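Local coordinates for flagellar motor switch protein FliG (Aquifex aeolicus, PDB 3HJL), which probably forms part of the rotor-mounted switch complex at the base of the flagellar basal body, which sets the direction of flagellar rotation, at residues A[17-22]-A[37-42]; A[122-127]-A[184-189]; A[133-138]-A[168-173]; A[255-260]-A[313-318]; A[263-268]-A[298-303]. All coordinates share one frame; numbering follows the deposited sequence.

Interaction 1: A[17-22]-A[37-42]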
# COMPACT_ATOMS: atom_id res chain seq x y z
N VAL A 17 27.69 0.13 35.97
CA VAL A 17 26.30 -0.01 35.56
C VAL A 17 25.42 -0.48 36.73
O VAL A 17 24.33 0.04 36.91
CB VAL A 17 26.14 -0.95 34.34
CG1 VAL A 17 24.67 -1.13 33.99
CG2 VAL A 17 26.91 -0.38 33.12
N LEU A 18 25.92 -1.45 37.50
CA LEU A 18 25.23 -1.93 38.71
C LEU A 18 24.96 -0.80 39.69
O LEU A 18 23.84 -0.65 40.19
CB LEU A 18 26.02 -3.04 39.41
CG LEU A 18 25.97 -4.46 38.86
CD1 LEU A 18 26.93 -5.37 39.65
CD2 LEU A 18 24.54 -5.02 38.93
N LEU A 19 26.00 -0.00 39.97
CA LEU A 19 25.88 1.15 40.89
C LEU A 19 24.68 2.04 40.53
O LEU A 19 23.89 2.42 41.40
CB LEU A 19 27.17 1.98 40.87
CG LEU A 19 27.27 3.21 41.80
CD1 LEU A 19 27.27 2.78 43.27
CD2 LEU A 19 28.50 4.03 41.48
N LEU A 20 24.53 2.31 39.24
CA LEU A 20 23.46 3.18 38.75
C LEU A 20 22.09 2.48 38.54
O LEU A 20 21.07 3.15 38.58
CB LEU A 20 23.92 3.82 37.43
CG LEU A 20 25.19 4.67 37.55
CD1 LEU A 20 25.80 4.89 36.19
CD2 LEU A 20 24.88 5.99 38.25
N SER A 21 22.09 1.16 38.34
CA SER A 21 20.89 0.37 37.99
C SER A 21 20.20 -0.35 39.16
O SER A 21 18.99 -0.54 39.13
CB SER A 21 21.24 -0.67 36.93
OG SER A 21 21.79 -0.05 35.77
N LEU A 22 20.98 -0.78 40.16
CA LEU A 22 20.47 -1.49 41.34
C LEU A 22 19.48 -0.64 42.13
O LEU A 22 19.52 0.59 42.05
CB LEU A 22 21.62 -1.91 42.29
CG LEU A 22 22.52 -3.09 41.91
CD1 LEU A 22 23.76 -3.09 42.78
CD2 LEU A 22 21.78 -4.41 42.06
N GLU A 37 36.75 9.34 45.51
CA GLU A 37 37.59 8.94 44.37
C GLU A 37 37.03 7.70 43.65
O GLU A 37 36.94 7.68 42.42
CB GLU A 37 39.03 8.68 44.84
CG GLU A 37 40.05 8.48 43.72
CD GLU A 37 41.49 8.38 44.22
OE1 GLU A 37 42.18 7.40 43.87
OE2 GLU A 37 41.92 9.27 44.98
N GLU A 38 36.62 6.71 44.44
CA GLU A 38 36.05 5.47 43.92
C GLU A 38 34.73 5.68 43.20
O GLU A 38 34.55 5.20 42.07
CB GLU A 38 35.87 4.45 45.05
CG GLU A 38 37.19 3.92 45.56
CD GLU A 38 37.11 3.21 46.90
OE1 GLU A 38 36.18 3.49 47.67
OE2 GLU A 38 38.03 2.42 47.21
N LEU A 39 33.82 6.41 43.85
CA LEU A 39 32.54 6.78 43.23
C LEU A 39 32.71 7.54 41.91
O LEU A 39 31.99 7.28 40.95
CB LEU A 39 31.68 7.61 44.20
CG LEU A 39 31.03 6.85 45.36
CD1 LEU A 39 30.59 7.81 46.47
CD2 LEU A 39 29.84 6.03 44.86
N GLN A 40 33.69 8.44 41.85
CA GLN A 40 33.99 9.19 40.62
C GLN A 40 34.62 8.32 39.52
O GLN A 40 34.39 8.57 38.34
CB GLN A 40 34.87 10.42 40.90
CG GLN A 40 34.19 11.55 41.70
CD GLN A 40 32.91 12.08 41.05
OE1 GLN A 40 31.90 12.28 41.73
NE2 GLN A 40 32.94 12.28 39.73
N LYS A 41 35.44 7.34 39.90
CA LYS A 41 35.96 6.38 38.93
C LYS A 41 34.79 5.60 38.32
O LYS A 41 34.73 5.42 37.11
CB LYS A 41 36.99 5.42 39.55
CG LYS A 41 38.38 6.01 39.74
CD LYS A 41 39.46 4.94 39.96
CE LYS A 41 39.34 4.24 41.30
NZ LYS A 41 39.66 5.12 42.45
N LEU A 42 33.85 5.17 39.17
CA LEU A 42 32.66 4.47 38.68
C LEU A 42 31.77 5.35 37.79
O LEU A 42 31.28 4.87 36.77
CB LEU A 42 31.86 3.86 39.83
CG LEU A 42 32.53 2.63 40.46
CD1 LEU A 42 31.89 2.26 41.80
CD2 LEU A 42 32.50 1.44 39.50

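Interaction 2: A[122-127]-A[184-189]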
# COMPACT_ATOMS: atom_id res chain seq x y z
N ALA A 122 -11.27 19.26 7.48
CA ALA A 122 -12.38 19.42 8.44
C ALA A 122 -13.52 18.46 8.15
O ALA A 122 -14.02 17.78 9.05
CB ALA A 122 -12.90 20.87 8.43
N SER A 123 -13.89 18.36 6.87
CA SER A 123 -14.94 17.44 6.40
C SER A 123 -14.63 15.97 6.69
O SER A 123 -15.49 15.24 7.17
CB SER A 123 -15.15 17.62 4.90
OG SER A 123 -16.22 16.82 4.44
N LEU A 124 -13.40 15.55 6.41
CA LEU A 124 -12.95 14.17 6.72
C LEU A 124 -12.78 13.89 8.22
O LEU A 124 -12.80 12.73 8.62
CB LEU A 124 -11.60 13.87 6.03
CG LEU A 124 -11.62 13.71 4.51
CD1 LEU A 124 -10.21 13.56 4.00
CD2 LEU A 124 -12.46 12.50 4.08
N LEU A 125 -12.58 14.93 9.03
CA LEU A 125 -12.32 14.75 10.46
C LEU A 125 -13.55 14.88 11.37
O LEU A 125 -13.53 14.37 12.49
CB LEU A 125 -11.25 15.75 10.94
CG LEU A 125 -9.78 15.51 10.58
CD1 LEU A 125 -8.98 16.73 10.98
CD2 LEU A 125 -9.20 14.25 11.26
N LYS A 126 -14.62 15.52 10.89
CA LYS A 126 -15.74 15.92 11.77
C LYS A 126 -16.56 14.82 12.42
O LYS A 126 -17.10 15.03 13.51
CB LYS A 126 -16.66 16.94 11.10
CG LYS A 126 -17.48 16.45 9.94
CD LYS A 126 -18.33 17.59 9.41
CE LYS A 126 -19.31 17.14 8.36
NZ LYS A 126 -20.26 18.26 8.04
N ASN A 127 -16.63 13.65 11.78
CA ASN A 127 -17.32 12.47 12.34
C ASN A 127 -16.39 11.55 13.14
O ASN A 127 -16.82 10.52 13.68
CB ASN A 127 -18.01 11.68 11.22
CG ASN A 127 -19.13 12.46 10.56
OD1 ASN A 127 -20.02 12.97 11.22
ND2 ASN A 127 -19.08 12.55 9.23
N GLU A 184 -5.05 8.67 1.77
CA GLU A 184 -5.69 7.62 0.96
C GLU A 184 -7.19 7.85 0.73
O GLU A 184 -7.72 7.50 -0.32
CB GLU A 184 -5.49 6.26 1.63
CG GLU A 184 -4.06 5.79 1.56
CD GLU A 184 -3.76 4.57 2.42
OE1 GLU A 184 -4.46 4.33 3.45
OE2 GLU A 184 -2.80 3.87 2.08
N GLU A 185 -7.87 8.38 1.74
CA GLU A 185 -9.28 8.72 1.63
C GLU A 185 -9.51 9.88 0.64
O GLU A 185 -10.49 9.90 -0.09
CB GLU A 185 -9.84 9.09 3.01
CG GLU A 185 -11.36 9.30 3.06
CD GLU A 185 -12.15 8.10 2.53
OE1 GLU A 185 -11.74 6.95 2.81
OE2 GLU A 185 -13.16 8.32 1.83
N ILE A 186 -8.59 10.83 0.64
CA ILE A 186 -8.61 11.96 -0.29
C ILE A 186 -8.38 11.46 -1.72
O ILE A 186 -9.04 11.89 -2.66
CB ILE A 186 -7.52 13.02 0.09
CG1 ILE A 186 -7.92 13.73 1.39
CG2 ILE A 186 -7.34 14.06 -1.02
CD1 ILE A 186 -6.78 14.44 2.07
N SER A 187 -7.42 10.55 -1.86
CA SER A 187 -7.12 9.90 -3.14
C SER A 187 -8.31 9.06 -3.63
O SER A 187 -8.60 9.01 -4.83
CB SER A 187 -5.87 9.02 -2.97
OG SER A 187 -5.53 8.36 -4.17
N SER A 188 -9.03 8.44 -2.70
CA SER A 188 -10.23 7.64 -3.00
C SER A 188 -11.43 8.50 -3.40
O SER A 188 -12.19 8.12 -4.28
CB SER A 188 -10.60 6.77 -1.79
OG SER A 188 -11.90 6.24 -1.91
N LEU A 189 -11.61 9.62 -2.71
CA LEU A 189 -12.65 10.59 -3.07
C LEU A 189 -12.38 11.24 -4.43
O LEU A 189 -13.33 11.54 -5.16
CB LEU A 189 -12.77 11.68 -2.00
CG LEU A 189 -13.42 11.27 -0.67
CD1 LEU A 189 -13.18 12.32 0.43
CD2 LEU A 189 -14.91 11.01 -0.85

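Interaction 3: A[133-138]-A[168-173]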
# COMPACT_ATOMS: atom_id res chain seq x y z
N ILE A 133 -9.40 13.82 16.71
CA ILE A 133 -9.24 15.12 16.04
C ILE A 133 -8.18 15.95 16.79
O ILE A 133 -7.30 16.55 16.16
CB ILE A 133 -10.56 15.93 15.97
CG1 ILE A 133 -11.69 15.12 15.31
CG2 ILE A 133 -10.34 17.23 15.18
CD1 ILE A 133 -13.02 15.86 15.20
N ALA A 134 -8.24 15.92 18.12
CA ALA A 134 -7.30 16.63 18.99
C ALA A 134 -5.87 16.12 18.82
O ALA A 134 -4.94 16.90 18.69
CB ALA A 134 -7.71 16.50 20.44
N LEU A 135 -5.71 14.79 18.84
CA LEU A 135 -4.41 14.16 18.63
C LEU A 135 -3.80 14.52 17.27
O LEU A 135 -2.59 14.72 17.16
CB LEU A 135 -4.51 12.62 18.77
CG LEU A 135 -4.59 12.08 20.20
CD1 LEU A 135 -5.26 10.68 20.24
CD2 LEU A 135 -3.20 12.04 20.80
N PHE A 136 -4.65 14.58 16.24
CA PHE A 136 -4.23 14.96 14.87
C PHE A 136 -3.84 16.44 14.79
O PHE A 136 -2.77 16.78 14.27
CB PHE A 136 -5.36 14.66 13.88
CG PHE A 136 -4.99 14.85 12.42
CD1 PHE A 136 -4.28 13.88 11.74
CD2 PHE A 136 -5.40 15.98 11.72
CE1 PHE A 136 -3.96 14.04 10.40
CE2 PHE A 136 -5.07 16.15 10.38
CZ PHE A 136 -4.36 15.18 9.72
N LEU A 137 -4.71 17.32 15.29
CA LEU A 137 -4.45 18.75 15.29
C LEU A 137 -3.27 19.16 16.16
O LEU A 137 -2.58 20.11 15.82
CB LEU A 137 -5.70 19.56 15.69
CG LEU A 137 -6.90 19.59 14.72
CD1 LEU A 137 -7.91 20.62 15.18
CD2 LEU A 137 -6.49 19.88 13.30
N SER A 138 -3.00 18.41 17.24
CA SER A 138 -1.83 18.68 18.11
C SER A 138 -0.50 18.67 17.34
O SER A 138 0.44 19.35 17.75
CB SER A 138 -1.74 17.66 19.26
OG SER A 138 -1.15 16.44 18.83
N GLU A 168 -1.00 15.38 27.40
CA GLU A 168 0.35 15.37 27.99
C GLU A 168 1.32 14.58 27.11
O GLU A 168 2.53 14.76 27.22
CB GLU A 168 0.30 14.75 29.38
CG GLU A 168 -0.50 15.56 30.39
CD GLU A 168 -0.80 14.77 31.65
OE1 GLU A 168 0.06 13.97 32.07
OE2 GLU A 168 -1.91 14.95 32.20
N ASN A 169 0.78 13.68 26.28
CA ASN A 169 1.55 12.82 25.38
C ASN A 169 0.81 12.63 24.05
O ASN A 169 -0.42 12.77 23.99
CB ASN A 169 1.70 11.41 26.00
CG ASN A 169 2.74 11.35 27.09
OD1 ASN A 169 3.94 11.40 26.83
ND2 ASN A 169 2.29 11.14 28.32
N VAL A 170 1.56 12.26 23.03
CA VAL A 170 1.01 11.90 21.72
C VAL A 170 1.92 10.85 21.08
O VAL A 170 3.11 11.08 20.99
CB VAL A 170 0.90 13.13 20.76
CG1 VAL A 170 2.22 13.86 20.66
CG2 VAL A 170 0.46 12.68 19.38
N ASN A 171 1.36 9.72 20.65
CA ASN A 171 2.13 8.73 19.89
C ASN A 171 2.23 9.17 18.43
O ASN A 171 1.22 9.30 17.74
CB ASN A 171 1.51 7.33 19.99
CG ASN A 171 2.37 6.26 19.34
OD1 ASN A 171 2.29 6.04 18.13
ND2 ASN A 171 3.21 5.60 20.13
N VAL A 172 3.45 9.44 17.98
CA VAL A 172 3.71 9.96 16.63
C VAL A 172 3.27 8.99 15.52
O VAL A 172 2.69 9.41 14.51
CB VAL A 172 5.22 10.32 16.47
CG1 VAL A 172 5.63 10.48 14.99
CG2 VAL A 172 5.55 11.58 17.29
N GLN A 173 3.53 7.70 15.71
CA GLN A 173 3.17 6.68 14.73
C GLN A 173 1.66 6.54 14.55
O GLN A 173 1.19 6.32 13.44
CB GLN A 173 3.82 5.33 15.09
CG GLN A 173 5.34 5.32 14.93
CD GLN A 173 5.79 5.45 13.46
OE1 GLN A 173 5.40 4.65 12.60
NE2 GLN A 173 6.61 6.47 13.17

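Interaction 4: A[255-260]-A[313-318]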
# COMPACT_ATOMS: atom_id res chain seq x y z
N LEU A 255 -15.44 -18.67 -41.34
CA LEU A 255 -16.27 -19.88 -41.31
C LEU A 255 -15.51 -21.15 -41.73
O LEU A 255 -15.86 -22.26 -41.32
CB LEU A 255 -17.52 -19.70 -42.19
CG LEU A 255 -18.58 -18.73 -41.67
CD1 LEU A 255 -19.55 -18.33 -42.77
CD2 LEU A 255 -19.33 -19.35 -40.49
N LYS A 256 -14.48 -20.98 -42.57
CA LYS A 256 -13.58 -22.09 -42.94
C LYS A 256 -12.69 -22.60 -41.78
O LYS A 256 -12.27 -23.75 -41.80
CB LYS A 256 -12.69 -21.68 -44.13
CG LYS A 256 -13.43 -21.65 -45.47
CD LYS A 256 -12.60 -21.01 -46.58
CE LYS A 256 -13.34 -21.05 -47.92
NZ LYS A 256 -12.68 -20.25 -48.99
N VAL A 257 -12.44 -21.76 -40.77
CA VAL A 257 -11.52 -22.09 -39.65
C VAL A 257 -12.21 -22.32 -38.29
O VAL A 257 -11.85 -23.26 -37.58
CB VAL A 257 -10.39 -21.03 -39.49
CG1 VAL A 257 -10.95 -19.63 -39.38
CG2 VAL A 257 -9.51 -21.34 -38.28
N VAL A 258 -13.17 -21.46 -37.92
CA VAL A 258 -13.84 -21.58 -36.61
C VAL A 258 -14.68 -22.85 -36.45
O VAL A 258 -15.30 -23.33 -37.40
CB VAL A 258 -14.74 -20.34 -36.23
CG1 VAL A 258 -13.91 -19.11 -35.99
CG2 VAL A 258 -15.83 -20.07 -37.27
N ASP A 259 -14.67 -23.38 -35.23
CA ASP A 259 -15.50 -24.51 -34.84
C ASP A 259 -16.96 -24.04 -34.79
O ASP A 259 -17.24 -22.90 -34.39
CB ASP A 259 -15.04 -25.01 -33.47
CG ASP A 259 -15.94 -26.09 -32.90
OD1 ASP A 259 -16.25 -27.06 -33.62
OD2 ASP A 259 -16.30 -25.98 -31.71
N LYS A 260 -17.88 -24.92 -35.21
CA LYS A 260 -19.32 -24.63 -35.22
C LYS A 260 -19.88 -24.36 -33.82
O LYS A 260 -20.63 -23.40 -33.63
CB LYS A 260 -20.10 -25.80 -35.86
CG LYS A 260 -21.64 -25.62 -35.84
CD LYS A 260 -22.39 -26.77 -36.48
CE LYS A 260 -23.88 -26.62 -36.21
NZ LYS A 260 -24.72 -27.45 -37.10
N VAL A 313 -12.45 -14.00 -31.91
CA VAL A 313 -11.57 -12.83 -32.06
C VAL A 313 -10.08 -13.21 -32.22
O VAL A 313 -9.38 -12.61 -33.04
CB VAL A 313 -11.76 -11.82 -30.89
CG1 VAL A 313 -10.70 -10.70 -30.93
CG2 VAL A 313 -13.18 -11.22 -30.93
N ASN A 314 -9.62 -14.20 -31.45
CA ASN A 314 -8.24 -14.73 -31.61
C ASN A 314 -8.00 -15.23 -33.03
O ASN A 314 -6.93 -15.01 -33.61
CB ASN A 314 -7.98 -15.91 -30.65
CG ASN A 314 -7.88 -15.49 -29.19
OD1 ASN A 314 -7.48 -14.37 -28.88
ND2 ASN A 314 -8.21 -16.41 -28.29
N ILE A 315 -8.99 -15.95 -33.56
CA ILE A 315 -8.96 -16.44 -34.93
C ILE A 315 -8.98 -15.28 -35.92
O ILE A 315 -8.21 -15.27 -36.88
CB ILE A 315 -10.15 -17.41 -35.20
CG1 ILE A 315 -9.92 -18.73 -34.46
CG2 ILE A 315 -10.32 -17.67 -36.70
CD1 ILE A 315 -11.13 -19.59 -34.37
N ILE A 316 -9.83 -14.28 -35.66
CA ILE A 316 -9.94 -13.11 -36.52
C ILE A 316 -8.62 -12.29 -36.59
O ILE A 316 -8.28 -11.78 -37.66
CB ILE A 316 -11.15 -12.22 -36.14
CG1 ILE A 316 -12.45 -12.90 -36.58
CG2 ILE A 316 -11.08 -10.87 -36.85
CD1 ILE A 316 -13.70 -12.25 -36.04
N ARG A 317 -7.89 -12.22 -35.48
CA ARG A 317 -6.59 -11.52 -35.44
C ARG A 317 -5.57 -12.07 -36.44
O ARG A 317 -4.82 -11.31 -37.04
CB ARG A 317 -5.94 -11.62 -34.06
CG ARG A 317 -6.53 -10.75 -32.97
CD ARG A 317 -5.41 -10.42 -32.00
NE ARG A 317 -5.84 -10.21 -30.63
CZ ARG A 317 -5.00 -10.07 -29.60
NH1 ARG A 317 -3.67 -10.08 -29.78
NH2 ARG A 317 -5.49 -9.91 -28.38
N LYS A 318 -5.49 -13.40 -36.52
CA LYS A 318 -4.63 -14.07 -37.50
C LYS A 318 -4.99 -13.70 -38.95
O LYS A 318 -4.11 -13.63 -39.80
CB LYS A 318 -4.70 -15.59 -37.32
CG LYS A 318 -3.94 -16.11 -36.10
CD LYS A 318 -4.29 -17.58 -35.83
CE LYS A 318 -3.12 -18.35 -35.21
NZ LYS A 318 -2.09 -18.72 -36.24

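Interaction 5: A[263-268]-A[298-303]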
# COMPACT_ATOMS: atom_id res chain seq x y z
N LEU A 263 -18.65 -21.01 -32.46
CA LEU A 263 -19.37 -19.91 -33.13
C LEU A 263 -20.83 -19.81 -32.66
O LEU A 263 -21.34 -18.71 -32.49
CB LEU A 263 -19.33 -20.08 -34.66
CG LEU A 263 -19.86 -18.90 -35.48
CD1 LEU A 263 -19.01 -17.67 -35.25
CD2 LEU A 263 -19.94 -19.23 -36.97
N MET A 264 -21.51 -20.94 -32.53
CA MET A 264 -22.88 -20.97 -32.02
C MET A 264 -22.99 -20.31 -30.66
O MET A 264 -23.85 -19.45 -30.44
CB MET A 264 -23.40 -22.41 -31.89
CG MET A 264 -23.97 -22.98 -33.18
SD MET A 264 -24.66 -24.64 -33.06
CE MET A 264 -25.28 -24.68 -31.40
N ILE A 265 -22.13 -20.75 -29.74
CA ILE A 265 -22.09 -20.25 -28.36
C ILE A 265 -21.78 -18.75 -28.31
O ILE A 265 -22.44 -18.00 -27.59
CB ILE A 265 -21.05 -21.03 -27.51
CG1 ILE A 265 -21.50 -22.49 -27.28
CG2 ILE A 265 -20.84 -20.36 -26.14
CD1 ILE A 265 -22.62 -22.63 -26.26
N ALA A 266 -20.77 -18.34 -29.09
CA ALA A 266 -20.40 -16.92 -29.24
C ALA A 266 -21.55 -16.06 -29.71
O ALA A 266 -21.70 -14.92 -29.25
CB ALA A 266 -19.24 -16.78 -30.22
N LEU A 267 -22.34 -16.59 -30.64
CA LEU A 267 -23.47 -15.85 -31.21
C LEU A 267 -24.70 -15.76 -30.31
O LEU A 267 -25.57 -14.95 -30.57
CB LEU A 267 -23.82 -16.38 -32.60
CG LEU A 267 -22.80 -16.11 -33.72
CD1 LEU A 267 -23.27 -16.73 -35.00
CD2 LEU A 267 -22.56 -14.62 -33.94
N LEU A 268 -24.77 -16.57 -29.25
CA LEU A 268 -25.88 -16.48 -28.28
C LEU A 268 -25.95 -15.11 -27.62
O LEU A 268 -27.04 -14.55 -27.45
CB LEU A 268 -25.77 -17.55 -27.18
CG LEU A 268 -26.04 -19.00 -27.54
CD1 LEU A 268 -25.77 -19.88 -26.32
CD2 LEU A 268 -27.48 -19.18 -28.01
N GLY A 298 -29.60 -24.84 -25.04
CA GLY A 298 -30.21 -24.56 -23.74
C GLY A 298 -29.45 -23.46 -23.03
O GLY A 298 -28.72 -22.70 -23.67
N PRO A 299 -29.60 -23.36 -21.69
CA PRO A 299 -28.96 -22.26 -20.96
C PRO A 299 -27.43 -22.37 -20.87
O PRO A 299 -26.92 -23.32 -20.27
CB PRO A 299 -29.59 -22.34 -19.57
CG PRO A 299 -29.97 -23.77 -19.41
CD PRO A 299 -30.33 -24.27 -20.78
N VAL A 300 -26.74 -21.42 -21.49
CA VAL A 300 -25.27 -21.37 -21.52
C VAL A 300 -24.80 -20.19 -20.68
O VAL A 300 -25.34 -19.09 -20.82
CB VAL A 300 -24.77 -21.18 -22.97
CG1 VAL A 300 -23.26 -21.00 -22.99
CG2 VAL A 300 -25.19 -22.36 -23.84
N LYS A 301 -23.81 -20.43 -19.81
CA LYS A 301 -23.25 -19.37 -18.95
C LYS A 301 -22.69 -18.21 -19.75
O LYS A 301 -22.12 -18.41 -20.83
CB LYS A 301 -22.12 -19.93 -18.08
CG LYS A 301 -22.56 -20.67 -16.85
CD LYS A 301 -21.36 -21.18 -16.06
CE LYS A 301 -21.67 -21.31 -14.58
NZ LYS A 301 -21.87 -19.99 -13.89
N LYS A 302 -22.83 -16.99 -19.21
CA LYS A 302 -22.29 -15.79 -19.84
C LYS A 302 -20.77 -15.88 -19.98
O LYS A 302 -20.22 -15.43 -20.98
CB LYS A 302 -22.63 -14.53 -19.03
CG LYS A 302 -24.12 -14.20 -18.91
CD LYS A 302 -24.32 -12.75 -18.47
CE LYS A 302 -25.66 -12.53 -17.79
NZ LYS A 302 -25.70 -13.13 -16.41
N SER A 303 -20.11 -16.43 -18.97
CA SER A 303 -18.66 -16.65 -19.00
C SER A 303 -18.22 -17.51 -20.19
O SER A 303 -17.16 -17.27 -20.77
CB SER A 303 -18.19 -17.26 -17.68
OG SER A 303 -18.96 -18.40 -17.33

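Interaction 1: A[17-22]-A[37-42]
Apolar contact between leucines accounts for the whole meeting of 17-22 with 37-42, and one methyl group does the work. L19 sends CD2 against the L42 side chain, touching its CB at 3.7 Å and its CD1 at 3.8 Å, so the methyl bears on both the root and a branch of that leucine. The same CD2 also meets L39, one turn before L42, methyl to methyl, with 4.1 Å between L19 CD2 and L39 CD2. L19 can extend this far because its CG stands anti to the backbone N (chi1 -178°), which carries the branch straight across to the other helix. L39 and L42 are three residues apart on helix 36-47 and therefore share one face, between whose side chains a single long, branched residue can settle.

The gap is spanned by side chains and not by backbone: the closest CA atoms, those of L19 and L42, are 7.9 Å apart. Helix 24-33 supplies further cover, I30 touching L19 and V31 touching L39, while L34 packs on both L39 and L42. Helices 7-21, 24-33 and 36-47 thus bring aliphatic residues together in a largely buried contact of the N-terminal domain.

No hydrogen bond crosses between the segments. S21, in the last turn of helix 7-21, turns OG back to V17 O at 2.8 Å, arriving from above the carbonyl plane; a buried hydroxyl is thereby satisfied by its own helix. The association of the two segments accordingly rests on shape and on the burial of leucine surface.

Interaction 2: A[122-127]-A[184-189]
L124 on helix 118-125 reaches three residues of 184-189, beginning with E185. The acid takes part through its aliphatic stem: L124 CD2 lies 3.5 Å from E185 CG. With CG anti to the backbone N, the chi1 of E185 (-173°) puts that methylene beside the leucine, and the bend at chi2 (55°) turns the carboxylate aside. A glutamate suits this border position, since its stem can pack while its charged end stays off the apolar surface.

I186 follows and takes the other branch of the leucine. L124 CD1 sits 3.5 Å from I186 CG1 and 4.0 Å from I186 CD1, the two side chains running roughly perpendicular. I186 also touches V116, in the loop before helix 118-125, so its aliphatic surface is shared between that helix and the chain leading into it.

Both helices belong to the all-helical middle domain of FliG, a protein whose helices form armadillo-type repeats, and here the long helix 172-193 carries the short helix 118-125 near its C-terminal part. L182, one turn before E185 and I186, packs on L124 as well and extends the same face backwards.

L189 comes one turn after E185. Its CD1 approaches L124 CD2, the methyl that also meets the glutamate stem, at 3.7 Å, with the two leucines passing in opposite directions.

Interaction 3: A[133-138]-A[168-173]
V170 and L135 meet through one methyl on each side. From its CB, V170 divides into two branches. CG1 is directed between the backbone N and the carbonyl carbon (chi1 53°) and makes none of the close contacts with 133-138. CG2 is the branch that touches: it lies 4.0 Å from L135 CD2, with the valine and leucine side chains passing in opposite directions, and 4.1 Å from S138 OG. A beta-branched residue in an extended backbone suits this place, since CG2 needs little reach to meet the helix; the CA atoms of L135 and V170 are only 6.6 Å apart. More loosely, L135 CD2 also borders the preceding carbonyl, 4.3 Å from N169 O.

The hydroxyl beside CG2 is already engaged. S138 OG donates to L135 O at 2.8 Å, from above the carbonyl plane, turning back onto helix 130-137 and so offering the valine a hydroxyl that is held in place.

The contact joins helix 130-137 to the segment leading into helix 172-193 in the FliG middle domain. That second helix begins with N171 as N-cap, its OD1 bonded to Y174 N, and Y174 also packs on L135. R163 of the EHPQR motif is close by: its side chain is about 8 Å from that of L135, and A134 touches it directly.

The association is a light apolar one at the surface; no polar bond crosses it, so the fit depends on the shapes of the methyl groups.

Interaction 4: A[255-260]-A[313-318]
I315 projects from helix 302-320 toward the loop between helix 248-255 and helix 260-268 and divides its two ends between consecutive valines. Its CG2 methyl lies 3.4 Å from V257 CG1, while its CD1, at the tip of the longer branch, comes within 3.3 Å of V258 CG1. Both distances are shorter than is usual between methyl groups and may partly reflect the model. V258 CG1 is touched by both ends, because I315 CG2 is also 3.9 Å away. The fork of I315 makes this possible: CG1 runs anti to the carbonyl carbon (chi1 -71°) and carries CD1 one way, and CG2 leaves CB in another. Valine suits the loop side, where short branched groups close to the backbone give a firm surface without needing to extend; CD1 even comes to 4.0 Å from V258 CA.

The second shell is the loop itself. V257 points toward I315, while V258 lies to the side and reaches it with CG1. Beyond them D259 stands at the N-cap of helix 260-268, its side chain capping a backbone N there and its OD2 bonded to T262 OG1, so the far end of the loop is anchored. K260, the first residue of that helix, forms a salt bridge with D293 of helix 284-296.

All of this lies in the all-helical C-terminal domain. Between the loop and helix 302-320 the chemistry is purely aliphatic, three branched residues meeting through their methyls; the polar bonds lie beyond, at the start of helix 260-268.

Interaction 5: A[263-268]-A[298-303]
The link that carries the chain from helix 284-296 into helix 302-320 is pinned to helix 260-268 by V300, which packs against I265 and L268. Its CG2 methyl is the shared point: it lies 3.5 Å from I265 CD1 and 3.6 Å from L268 CD1. I265 reaches further round the valine, its CD1 coming to 3.7 Å from V300 CG1 and its CG2 to 4.0 Å from the same atom. L268 meets the valine from another direction, the two side chains lying about at right angles, and its CD1 is also 3.7 Å from V300 CB.

I265 folds at chi2 (-75°) instead of extending, which brings its CD1 methyl back onto the valine.

Both pieces belong to the FliG C-terminal domain, an all-helical unit, and I265 and L268 stand three residues apart on one face of helix 260-268. The same residues also meet helix 302-320, A308 touching I265 and I305 touching L268, so V300 extends an interface the following helix takes up.

The link has its own features. G298 leaves the preceding helix with positive phi (78°), a conformation glycine adopts readily. P299 and V300 are extended, and K301 occupies the N-cap position of helix 302-320. From helix 260-268, M264 and L267 pack on F290 of helix 284-296.

Interaction 1 is the buried contact of the set; the other four lie nearer the surface. All five join their segments through aliphatic groups without a hydrogen bond between them, but the partners differ: leucine on leucine in interaction 1, one leucine on a glutamate stem, an isoleucine and a leucine in interaction 2, valine on leucine with a serine hydroxyl alongside in interaction 3, and valines against isoleucine or leucine in interactions 4 and 5. Interactions 2 and 3 share helix 172-193 and touch where L125 meets I133 and F136. Interactions 4 and 5 share helix 302-320 and touch through L255 and L263. Interaction 1 stands about 90 Å, centre to centre, from interaction 4, in an elongated chain.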